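Local coordinates for hypothetical membrane protein (Corynebacterium glutamicum, PDB 6JS9) that binds haem through its N-terminal HtaA domain and takes part in haem transfer within the corynebacterial haem-uptake machinery, at the protoporphyrin IX containing Fe site. Residues are numbered along the deposited sequence; one frame, centred on the assembly and turned at random.

The protoporphyrin IX containing Fe site. Residues 18, 20-21, 24, 29, 77, 84-85, 110-112, 114-117, 163-164, 166-167. With HEM (protoporphyrin IX containing Fe), chain B.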
ATOM      1  N   ARG A  18      -6.499  -4.571   1.240  1.00 36.29           N
ATOM      2  CA  ARG A  18      -7.781  -4.892   1.870  1.00 38.96           C
ATOM      3  C   ARG A  18      -8.336  -6.174   1.270  1.00 41.54           C
ATOM      4  O   ARG A  18      -8.569  -6.238   0.057  1.00 35.50           O
ATOM      5  CB  ARG A  18      -8.777  -3.751   1.699  1.00 37.56           C
ATOM      6  CG  ARG A  18     -10.157  -4.133   2.163  1.00 38.50           C
ATOM      7  CD  ARG A  18     -10.918  -2.964   2.719  1.00 43.23           C
ATOM      8  NE  ARG A  18     -12.325  -3.318   2.825  1.00 47.15           N
ATOM      9  CZ  ARG A  18     -13.233  -2.605   3.469  1.00 51.80           C
ATOM     10  NH1 ARG A  18     -12.881  -1.484   4.083  1.00 54.37           N
ATOM     11  NH2 ARG A  18     -14.496  -3.018   3.492  1.00 49.41           N
ATOM     12  N   SER A  20     -11.195  -7.639   1.144  1.00 32.65           N
ATOM     13  CA  SER A  20     -12.427  -7.563   0.359  1.00 36.64           C
ATOM     14  C   SER A  20     -12.172  -6.995  -1.029  1.00 39.98           C
ATOM     15  O   SER A  20     -12.862  -7.362  -1.988  1.00 33.84           O
ATOM     16  CB  SER A  20     -13.480  -6.724   1.083  1.00 38.82           C
ATOM     17  OG  SER A  20     -13.140  -5.346   1.049  1.00 40.55           O
ATOM     18  N   PHE A  21     -11.194  -6.098  -1.161  1.00 30.43           N
ATOM     19  CA  PHE A  21     -10.847  -5.608  -2.488  1.00 32.96           C
ATOM     20  C   PHE A  21     -10.176  -6.695  -3.320  1.00 38.24           C
ATOM     21  O   PHE A  21     -10.509  -6.876  -4.499  1.00 43.64           O
ATOM     22  CB  PHE A  21      -9.951  -4.379  -2.391  1.00 32.21           C
ATOM     23  CG  PHE A  21      -9.697  -3.732  -3.713  1.00 31.61           C
ATOM     24  CD1 PHE A  21     -10.740  -3.123  -4.404  1.00 28.40           C
ATOM     25  CD2 PHE A  21      -8.433  -3.737  -4.277  1.00 31.70           C
ATOM     26  CE1 PHE A  21     -10.518  -2.523  -5.619  1.00 27.42           C
ATOM     27  CE2 PHE A  21      -8.208  -3.136  -5.497  1.00 27.05           C
ATOM     28  CZ  PHE A  21      -9.254  -2.532  -6.172  1.00 28.98           C
ATOM     29  N   TYR A  24     -12.949  -8.910  -4.318  1.00 34.36           N
ATOM     30  CA  TYR A  24     -13.709  -8.201  -5.337  1.00 36.22           C
ATOM     31  C   TYR A  24     -13.048  -8.340  -6.708  1.00 39.96           C
ATOM     32  O   TYR A  24     -13.710  -8.689  -7.695  1.00 32.22           O
ATOM     33  CB  TYR A  24     -13.851  -6.735  -4.912  1.00 30.70           C
ATOM     34  CG  TYR A  24     -14.234  -5.797  -6.023  1.00 28.02           C
ATOM     35  CD1 TYR A  24     -15.510  -5.829  -6.587  1.00 29.25           C
ATOM     36  CD2 TYR A  24     -13.323  -4.872  -6.507  1.00 27.04           C
ATOM     37  CE1 TYR A  24     -15.850  -4.968  -7.603  1.00 30.59           C
ATOM     38  CE2 TYR A  24     -13.656  -4.000  -7.515  1.00 35.63           C
ATOM     39  CZ  TYR A  24     -14.923  -4.056  -8.068  1.00 35.25           C
ATOM     40  OH  TYR A  24     -15.251  -3.195  -9.090  1.00 31.39           O
ATOM     41  N   VAL A  29     -17.269  -9.207  -8.800  1.00 38.01           N
ATOM     42  CA  VAL A  29     -17.827  -8.681 -10.044  1.00 40.23           C
ATOM     43  C   VAL A  29     -16.763  -8.057 -10.957  1.00 31.71           C
ATOM     44  O   VAL A  29     -16.979  -7.962 -12.170  1.00 29.09           O
ATOM     45  CB  VAL A  29     -18.980  -7.705  -9.701  1.00 28.93           C
ATOM     46  CG1 VAL A  29     -18.474  -6.410  -9.092  1.00 28.44           C
ATOM     47  CG2 VAL A  29     -19.875  -7.446 -10.918  1.00 30.11           C
ATOM     48  N   HIS A  77     -12.945  -5.349 -14.597  1.00 32.18           N
ATOM     49  CA  HIS A  77     -14.009  -4.831 -15.462  1.00 32.75           C
ATOM     50  C   HIS A  77     -13.529  -4.685 -16.911  1.00 31.00           C
ATOM     51  O   HIS A  77     -13.428  -3.592 -17.470  1.00 31.42           O
ATOM     52  CB  HIS A  77     -14.535  -3.498 -14.911  1.00 35.29           C
ATOM     53  CG  HIS A  77     -15.264  -3.638 -13.614  1.00 32.17           C
ATOM     54  ND1 HIS A  77     -16.410  -4.391 -13.486  1.00 35.07           N
ATOM     55  CD2 HIS A  77     -15.012  -3.123 -12.390  1.00 31.78           C
ATOM     56  CE1 HIS A  77     -16.824  -4.343 -12.232  1.00 32.50           C
ATOM     57  NE2 HIS A  77     -15.994  -3.579 -11.548  1.00 31.07           N
ATOM     58  N   ILE A  84     -11.621  -1.320 -17.274  1.00 39.89           N
ATOM     59  CA  ILE A  84     -12.156  -0.071 -16.736  1.00 37.80           C
ATOM     60  C   ILE A  84     -11.575   0.227 -15.355  1.00 41.25           C
ATOM     61  O   ILE A  84     -11.336   1.393 -15.019  1.00 38.64           O
ATOM     62  CB  ILE A  84     -13.693  -0.105 -16.732  1.00 33.67           C
ATOM     63  CG1 ILE A  84     -14.205  -0.191 -18.171  1.00 34.76           C
ATOM     64  CG2 ILE A  84     -14.251   1.138 -16.068  1.00 31.22           C
ATOM     65  CD1 ILE A  84     -15.707  -0.130 -18.283  1.00 33.93           C
ATOM     66  N   LEU A  85     -11.322  -0.798 -14.538  1.00 41.48           N
ATOM     67  CA  LEU A  85     -10.523  -0.638 -13.325  1.00 32.59           C
ATOM     68  C   LEU A  85      -9.092  -1.034 -13.670  1.00 32.03           C
ATOM     69  O   LEU A  85      -8.816  -2.208 -13.942  1.00 29.25           O
ATOM     70  CB  LEU A  85     -11.070  -1.481 -12.171  1.00 31.01           C
ATOM     71  CG  LEU A  85     -10.475  -1.213 -10.771  1.00 29.47           C
ATOM     72  CD1 LEU A  85     -11.449  -1.662  -9.673  1.00 27.83           C
ATOM     73  CD2 LEU A  85      -9.112  -1.896 -10.554  1.00 27.65           C
ATOM     74  N   ARG A 110      -6.990   4.550 -13.449  1.00 37.31           N
ATOM     75  CA  ARG A 110      -8.123   5.106 -14.174  1.00 35.60           C
ATOM     76  C   ARG A 110      -9.097   5.745 -13.194  1.00 39.55           C
ATOM     77  O   ARG A 110      -9.390   5.181 -12.135  1.00 43.13           O
ATOM     78  CB  ARG A 110      -8.826   4.032 -14.999  1.00 37.86           C
ATOM     79  CG  ARG A 110      -8.034   3.590 -16.214  1.00 40.12           C
ATOM     80  CD  ARG A 110      -8.867   2.740 -17.135  1.00 40.24           C
ATOM     81  NE  ARG A 110      -8.032   2.059 -18.117  1.00 43.25           N
ATOM     82  CZ  ARG A 110      -7.681   2.589 -19.284  1.00 49.60           C
ATOM     83  NH1 ARG A 110      -6.919   1.901 -20.128  1.00 54.78           N
ATOM     84  NH2 ARG A 110      -8.095   3.808 -19.608  1.00 46.73           N
ATOM     85  N   GLU A 111      -9.561   6.944 -13.537  1.00 38.66           N
ATOM     86  CA  GLU A 111     -10.649   7.576 -12.804  1.00 35.01           C
ATOM     87  C   GLU A 111     -11.907   6.714 -12.866  1.00 38.43           C
ATOM     88  O   GLU A 111     -12.223   6.125 -13.906  1.00 38.81           O
ATOM     89  CB  GLU A 111     -10.931   8.957 -13.402  1.00 40.06           C
ATOM     90  CG  GLU A 111     -11.947   9.780 -12.640  1.00 50.47           C
ATOM     91  CD  GLU A 111     -12.271  11.097 -13.333  1.00 59.54           C
ATOM     92  OE1 GLU A 111     -11.956  11.234 -14.539  1.00 57.73           O
ATOM     93  OE2 GLU A 111     -12.842  11.990 -12.668  1.00 61.47           O
ATOM     94  N   PHE A 112     -12.629   6.642 -11.750  1.00 35.14           N
ATOM     95  CA  PHE A 112     -13.909   5.942 -11.723  1.00 36.34           C
ATOM     96  C   PHE A 112     -14.980   6.837 -12.332  1.00 33.59           C
ATOM     97  O   PHE A 112     -15.176   7.968 -11.878  1.00 38.71           O
ATOM     98  CB  PHE A 112     -14.284   5.567 -10.294  1.00 36.56           C
ATOM     99  CG  PHE A 112     -15.690   5.077 -10.166  1.00 40.43           C
ATOM    100  CD1 PHE A 112     -16.048   3.834 -10.654  1.00 44.27           C
ATOM    101  CD2 PHE A 112     -16.659   5.867  -9.581  1.00 43.05           C
ATOM    102  CE1 PHE A 112     -17.346   3.385 -10.555  1.00 46.51           C
ATOM    103  CE2 PHE A 112     -17.963   5.421  -9.477  1.00 40.49           C
ATOM    104  CZ  PHE A 112     -18.304   4.176  -9.958  1.00 40.73           C
ATOM    105  N   GLY A 114     -18.344   5.768 -13.034  1.00 41.37           N
ATOM    106  CA  GLY A 114     -19.699   5.286 -12.847  1.00 37.11           C
ATOM    107  C   GLY A 114     -19.766   3.785 -13.030  1.00 36.44           C
ATOM    108  O   GLY A 114     -18.839   3.184 -13.589  1.00 37.03           O
ATOM    109  N   THR A 115     -20.842   3.158 -12.555  1.00 37.86           N
ATOM    110  CA  THR A 115     -20.959   1.702 -12.633  1.00 45.64           C
ATOM    111  C   THR A 115     -21.679   1.290 -13.915  1.00 44.27           C
ATOM    112  O   THR A 115     -22.723   0.639 -13.896  1.00 44.17           O
ATOM    113  CB  THR A 115     -21.667   1.148 -11.400  1.00 42.97           C
ATOM    114  OG1 THR A 115     -22.913   1.822 -11.214  1.00 45.76           O
ATOM    115  CG2 THR A 115     -20.809   1.332 -10.171  1.00 46.99           C
ATOM    116  N   THR A 116     -21.097   1.698 -15.045  1.00 39.28           N
ATOM    117  CA  THR A 116     -21.502   1.205 -16.353  1.00 42.37           C
ATOM    118  C   THR A 116     -20.257   0.895 -17.169  1.00 41.97           C
ATOM    119  O   THR A 116     -19.172   1.429 -16.913  1.00 42.76           O
ATOM    120  CB  THR A 116     -22.365   2.207 -17.140  1.00 51.12           C
ATOM    121  OG1 THR A 116     -21.511   3.024 -17.948  1.00 56.26           O
ATOM    122  CG2 THR A 116     -23.172   3.094 -16.206  1.00 51.55           C
ATOM    123  N   TYR A 117     -20.417   0.022 -18.161  1.00 33.84           N
ATOM    124  CA  TYR A 117     -19.341  -0.261 -19.099  1.00 45.26           C
ATOM    125  C   TYR A 117     -19.422   0.613 -20.349  1.00 46.14           C
ATOM    126  O   TYR A 117     -18.785   0.289 -21.362  1.00 44.89           O
ATOM    127  CB  TYR A 117     -19.340  -1.738 -19.494  1.00 45.19           C
ATOM    128  CG  TYR A 117     -18.749  -2.715 -18.485  1.00 33.90           C
ATOM    129  CD1 TYR A 117     -18.437  -2.332 -17.183  1.00 35.91           C
ATOM    130  CD2 TYR A 117     -18.518  -4.030 -18.852  1.00 38.25           C
ATOM    131  CE1 TYR A 117     -17.906  -3.252 -16.272  1.00 39.51           C
ATOM    132  CE2 TYR A 117     -17.992  -4.948 -17.967  1.00 37.82           C
ATOM    133  CZ  TYR A 117     -17.683  -4.565 -16.681  1.00 40.52           C
ATOM    134  OH  TYR A 117     -17.158  -5.520 -15.823  1.00 30.97           O
ATOM    135  N   PHE A 163      -9.896   5.181  -4.893  1.00 31.05           N
ATOM    136  CA  PHE A 163     -10.509   3.886  -5.135  1.00 32.85           C
ATOM    137  C   PHE A 163     -12.007   4.024  -5.404  1.00 36.72           C
ATOM    138  O   PHE A 163     -12.814   3.224  -4.933  1.00 37.93           O
ATOM    139  CB  PHE A 163     -10.216   2.940  -3.979  1.00 26.57           C
ATOM    140  CG  PHE A 163      -8.830   2.353  -4.035  1.00 32.37           C
ATOM    141  CD1 PHE A 163      -7.736   3.056  -3.528  1.00 32.92           C
ATOM    142  CD2 PHE A 163      -8.613   1.109  -4.617  1.00 37.55           C
ATOM    143  CE1 PHE A 163      -6.449   2.525  -3.589  1.00 31.92           C
ATOM    144  CE2 PHE A 163      -7.336   0.569  -4.688  1.00 30.14           C
ATOM    145  CZ  PHE A 163      -6.248   1.277  -4.164  1.00 30.89           C
ATOM    146  N   GLY A 164     -12.384   5.063  -6.155  1.00 33.40           N
ATOM    147  CA  GLY A 164     -13.723   5.191  -6.700  1.00 41.82           C
ATOM    148  C   GLY A 164     -14.794   5.666  -5.745  1.00 45.44           C
ATOM    149  O   GLY A 164     -15.979   5.688  -6.124  1.00 40.25           O
ATOM    150  N   PHE A 166     -15.948   4.157  -3.184  1.00 37.03           N
ATOM    151  CA  PHE A 166     -16.745   3.058  -2.647  1.00 37.51           C
ATOM    152  C   PHE A 166     -16.529   2.878  -1.152  1.00 45.01           C
ATOM    153  O   PHE A 166     -17.466   2.506  -0.434  1.00 51.11           O
ATOM    154  CB  PHE A 166     -16.415   1.755  -3.392  1.00 38.52           C
ATOM    155  CG  PHE A 166     -16.865   1.748  -4.838  1.00 40.28           C
ATOM    156  CD1 PHE A 166     -16.118   2.391  -5.821  1.00 41.05           C
ATOM    157  CD2 PHE A 166     -18.040   1.104  -5.212  1.00 39.24           C
ATOM    158  CE1 PHE A 166     -16.535   2.388  -7.156  1.00 44.34           C
ATOM    159  CE2 PHE A 166     -18.462   1.099  -6.538  1.00 36.68           C
ATOM    160  CZ  PHE A 166     -17.712   1.740  -7.512  1.00 39.26           C
ATOM    161  N   TYR A 167     -15.315   3.130  -0.670  1.00 36.05           N
ATOM    162  CA  TYR A 167     -15.036   3.162   0.754  1.00 34.01           C
ATOM    163  C   TYR A 167     -15.273   4.561   1.299  1.00 37.98           C
ATOM    164  O   TYR A 167     -15.116   5.553   0.586  1.00 39.83           O
ATOM    165  CB  TYR A 167     -13.587   2.765   1.032  1.00 28.64           C
ATOM    166  CG  TYR A 167     -13.192   1.388   0.548  1.00 29.21           C
ATOM    167  CD1 TYR A 167     -13.971   0.262   0.840  1.00 28.96           C
ATOM    168  CD2 TYR A 167     -12.041   1.208  -0.204  1.00 29.10           C
ATOM    169  CE1 TYR A 167     -13.595  -0.999   0.403  1.00 27.71           C
ATOM    170  CE2 TYR A 167     -11.663  -0.048  -0.650  1.00 26.76           C
ATOM    171  CZ  TYR A 167     -12.435  -1.151  -0.341  1.00 29.09           C
ATOM    172  OH  TYR A 167     -12.029  -2.407  -0.782  1.00 26.79           O
TER
HETATM  173  CHA HEM B 300     -17.215  -2.409  -5.400  1.00 31.17           C
HETATM  174  CHB HEM B 300     -13.575   0.364  -7.032  1.00 33.36           C
HETATM  175  CHC HEM B 300     -15.429   0.352 -11.533  1.00 27.53           C
HETATM  176  CHD HEM B 300     -19.293  -2.029  -9.800  1.00 29.26           C
HETATM  177  C1A HEM B 300     -16.043  -1.676  -5.446  1.00 32.90           C
HETATM  178  C2A HEM B 300     -15.107  -1.477  -4.358  1.00 29.00           C
HETATM  179  C3A HEM B 300     -14.095  -0.718  -4.793  1.00 33.83           C
HETATM  180  C4A HEM B 300     -14.356  -0.406  -6.191  1.00 30.88           C
HETATM  181  CMA HEM B 300     -12.882  -0.266  -3.934  1.00 24.87           C
HETATM  182  CAA HEM B 300     -15.275  -2.072  -2.954  1.00 25.53           C
HETATM  183  CBA HEM B 300     -14.965  -3.567  -3.003  1.00 27.25           C
HETATM  184  CGA HEM B 300     -15.011  -4.108  -1.602  1.00 38.56           C
HETATM  185  O1A HEM B 300     -13.969  -4.026  -0.891  1.00 33.75           O
HETATM  186  O2A HEM B 300     -16.100  -4.609  -1.209  1.00 35.62           O
HETATM  187  C1B HEM B 300     -13.767   0.608  -8.377  1.00 26.05           C
HETATM  188  C2B HEM B 300     -12.898   1.432  -9.205  1.00 28.78           C
HETATM  189  C3B HEM B 300     -13.402   1.436 -10.459  1.00 29.48           C
HETATM  190  C4B HEM B 300     -14.604   0.604 -10.455  1.00 25.11           C
HETATM  191  CMB HEM B 300     -11.628   2.139  -8.648  1.00 31.34           C
HETATM  192  CAB HEM B 300     -12.899   2.127 -11.760  1.00 31.65           C
HETATM  193  CBB HEM B 300     -11.801   2.890 -11.849  1.00 36.20           C
HETATM  194  C1C HEM B 300     -16.660  -0.282 -11.471  1.00 25.01           C
HETATM  195  C2C HEM B 300     -17.563  -0.517 -12.578  1.00 23.45           C
HETATM  196  C3C HEM B 300     -18.635  -1.178 -12.101  1.00 25.99           C
HETATM  197  C4C HEM B 300     -18.433  -1.392 -10.676  1.00 26.32           C
HETATM  198  CMC HEM B 300     -17.257  -0.044 -14.012  1.00 28.00           C
HETATM  199  CAC HEM B 300     -19.899  -1.669 -12.857  1.00 31.37           C
HETATM  200  CBC HEM B 300     -20.120  -1.456 -14.152  1.00 35.68           C
HETATM  201  C1D HEM B 300     -19.073  -2.362  -8.472  1.00 23.95           C
HETATM  202  C2D HEM B 300     -19.954  -3.145  -7.610  1.00 32.14           C
HETATM  203  C3D HEM B 300     -19.378  -3.245  -6.396  1.00 28.14           C
HETATM  204  C4D HEM B 300     -18.117  -2.535  -6.441  1.00 28.76           C
HETATM  205  CMD HEM B 300     -21.313  -3.764  -8.021  1.00 27.90           C
HETATM  206  CAD HEM B 300     -19.907  -3.996  -5.148  1.00 27.30           C
HETATM  207  CBD HEM B 300     -19.374  -5.428  -5.287  1.00 26.61           C
HETATM  208  CGD HEM B 300     -19.772  -6.311  -4.127  1.00 34.88           C
HETATM  209  O1D HEM B 300     -19.715  -7.551  -4.308  1.00 33.11           O
HETATM  210  O2D HEM B 300     -20.150  -5.804  -3.035  1.00 39.43           O
HETATM  211  NA  HEM B 300     -15.543  -1.012  -6.544  1.00 34.39           N
HETATM  212  NB  HEM B 300     -14.795   0.128  -9.177  1.00 27.07           N
HETATM  213  NC  HEM B 300     -17.215  -0.845 -10.341  1.00 27.43           N
HETATM  214  ND  HEM B 300     -17.965  -2.019  -7.710  1.00 26.95           N
HETATM  215 FE   HEM B 300     -16.228  -1.203  -8.512  1.00 36.31          FE
HETATM  216  O   HOH W   1     -18.065  -8.562  -6.124  1.00 34.53           O
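The haem pocket of this N-terminal HtaA domain is a cleft between helix 19-26 with strands 71-79 and 85-90 on one face of the porphyrin and loops around Phe112, Thr115 and Phe166 on the other. Tyr24, the axial ligand, leaves the helix with CG anti to the backbone N (chi1 162°) and brings its phenol oxygen OH to 2.3 Å from FE, giving the modelled iron, with the four porphyrin nitrogens, a near square-pyramidal environment. Its ring leans under the porphyrin, with CE1 and CE2 beneath the pyrroles of ND and NA. His77 is the second-shell partner: its NE2 donates to Tyr24 OH at 2.6 Å, nearly in the imidazole plane. The His77 ring also stacks under the NC pyrrole of HEM, the two planes tilted by 25°. On the far edge of that imidazole, ND1 shares a hydrogen bond of 2.7 Å with Tyr117 OH, fixing the ring's rotation; the Tyr24 bond probably stabilises phenolate character on the ligand. Leu85 CD1 presses against the same porphyrin face at the NB pyrrole.

Across the iron, Phe166 lies flat, its ring 7° from the NA pyrrole; the stacked ring places carbon, CZ at 3.4 Å from FE, on the side opposite Tyr24. Phe112 stands edge-on over the NB pyrrole, CD1 downward; one face of its ring meets the edge of Phe166 at CE1 and the other meets the backbone N of Gly114, which keeps it upright. Thr115 points its methyl CG2 at the NC pyrrole.

One propionate is gripped at O1A by two hydroxyls, Ser20 OG and Tyr167 OH, each donating at 2.5 Å. Arg18 NE in turn donates to Ser20 OG at 2.8 Å, and Tyr167 CE1 sits over the guanidinium face, so the arginine holds Ser20, probably helps to place the Tyr167 ring and may help balance the carboxylate's charge. The other propionate reaches protein through water 1, which links O1D to the backbone N of Val29.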